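PDB 3TM8: HD-GYP domain-containing protein from Bdellovibrio bacteriovorus, which belongs to the HD-GYP class of cyclic-di-GMP phosphodiesterases, carries two iron ions in its HD domain, and probably acts in bacterial signalling. Local coordinates for residues D110-Q113 with G114-N118. Numbering follows the deposited sequence.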
# COMPACT_ATOMS: atom_id res chain seq x y z
N ASP A 110 -4.79 10.19 6.84
CA ASP A 110 -4.72 10.63 5.44
C ASP A 110 -3.26 10.90 5.06
O ASP A 110 -2.78 10.46 4.02
CB ASP A 110 -5.51 11.92 5.21
CG ASP A 110 -7.02 11.71 5.13
OD1 ASP A 110 -7.49 10.55 5.19
OD2 ASP A 110 -7.74 12.73 4.99
N ILE A 111 -2.56 11.64 5.91
CA ILE A 111 -1.18 11.98 5.62
C ILE A 111 -0.29 10.74 5.63
O ILE A 111 0.49 10.51 4.72
CB ILE A 111 -0.64 13.03 6.61
CG1 ILE A 111 -1.37 14.37 6.41
CG2 ILE A 111 0.87 13.19 6.45
CD1 ILE A 111 -1.17 15.34 7.55
N ILE A 112 -0.42 9.92 6.67
CA ILE A 112 0.48 8.79 6.83
C ILE A 112 0.24 7.71 5.76
O ILE A 112 1.19 7.17 5.19
CB ILE A 112 0.41 8.21 8.24
CG1 ILE A 112 1.01 9.23 9.22
CG2 ILE A 112 1.15 6.89 8.33
CD1 ILE A 112 0.65 8.98 10.66
N GLN A 113 -1.03 7.40 5.47
CA GLN A 113 -1.34 6.46 4.40
C GLN A 113 -0.69 6.90 3.09
O GLN A 113 -0.09 6.09 2.37
CB GLN A 113 -2.86 6.32 4.23
CG GLN A 113 -3.33 5.21 3.28
CD GLN A 113 -3.22 5.56 1.82
OE1 GLN A 113 -3.20 6.72 1.43
NE2 GLN A 113 -3.19 4.53 0.98
N GLY A 114 -0.78 8.19 2.79
CA GLY A 114 -0.25 8.69 1.54
C GLY A 114 1.27 8.70 1.51
O GLY A 114 1.90 8.51 0.47
N SER A 115 1.87 8.95 2.67
CA SER A 115 3.32 8.92 2.79
C SER A 115 3.85 7.49 2.59
O SER A 115 4.84 7.29 1.89
CB SER A 115 3.76 9.48 4.14
OG SER A 115 5.16 9.48 4.25
N GLN A 116 3.20 6.51 3.22
CA GLN A 116 3.57 5.11 3.00
C GLN A 116 3.48 4.76 1.52
O GLN A 116 4.36 4.10 0.97
CB GLN A 116 2.68 4.17 3.81
CG GLN A 116 2.81 4.30 5.32
CD GLN A 116 4.16 3.86 5.85
OE1 GLN A 116 4.68 2.80 5.49
NE2 GLN A 116 4.76 4.69 6.71
N GLN A 117 2.41 5.21 0.87
CA GLN A 117 2.24 4.92 -0.54
C GLN A 117 3.37 5.54 -1.35
O GLN A 117 3.92 4.92 -2.25
CB GLN A 117 0.89 5.45 -1.01
CG GLN A 117 0.53 5.07 -2.43
CD GLN A 117 -0.82 5.59 -2.84
OE1 GLN A 117 -1.69 5.85 -1.99
NE2 GLN A 117 -1.01 5.77 -4.13
N ASN A 118 3.71 6.78 -1.00
CA ASN A 118 4.80 7.48 -1.66
C ASN A 118 6.12 6.73 -1.53
O ASN A 118 6.88 6.60 -2.49
CB ASN A 118 4.91 8.90 -1.09
CG ASN A 118 6.01 9.73 -1.73
OD1 ASN A 118 6.05 9.92 -2.95
ND2 ASN A 118 6.86 10.30 -0.90
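Gln113 and Gln117 lie one turn apart on helix 105-125, and their side chains meet on one face of it. Gln113 NE2 stands 3.6 Å from Gln117 OE1, a near approach of the two amides. The two amide planes are turned 70° apart. Gln113 starts with CG anti to its N (chi1 -171°) but bends at chi2, which folds its amide back over the helix. Its OE1 comes to rest 3.5 Å from Gly114 CA and accepts a hydrogen bond from Arg32. Gln117 runs extended towards helix 167-185, where its NE2 bonds weakly to Ser168.

Four successive i to i+4 backbone hydrogen bonds link 110-113 to 114-118. Gln116 N to Ile112 O is the straightest, 2.9 Å at 172°. Gly114 N to Asp110 O is the longest at 3.3 Å. That same Asp110 O also takes a hydrogen bond from Arg32, so one arginine grips the helix at two points.

Apolar contact is slight. Gln116 CG sits 4.3 Å from Ile112 CG2, and both side chains touch Tyr143 of helix 130-149. Gln116 NE2 is held by Tyr97 and the carbonyl of Ala139.

The chemistry implies a buried helical turn with a glutamine-rich face and an isoleucine face. The glutamines bond to neighbouring parts of the fold rather than to each other: Gln113 through OE1, Gln116 and, weakly, Gln117 through NE2. The turn joins the N-terminal region to helix 167-185, which carries the iron ligand His170.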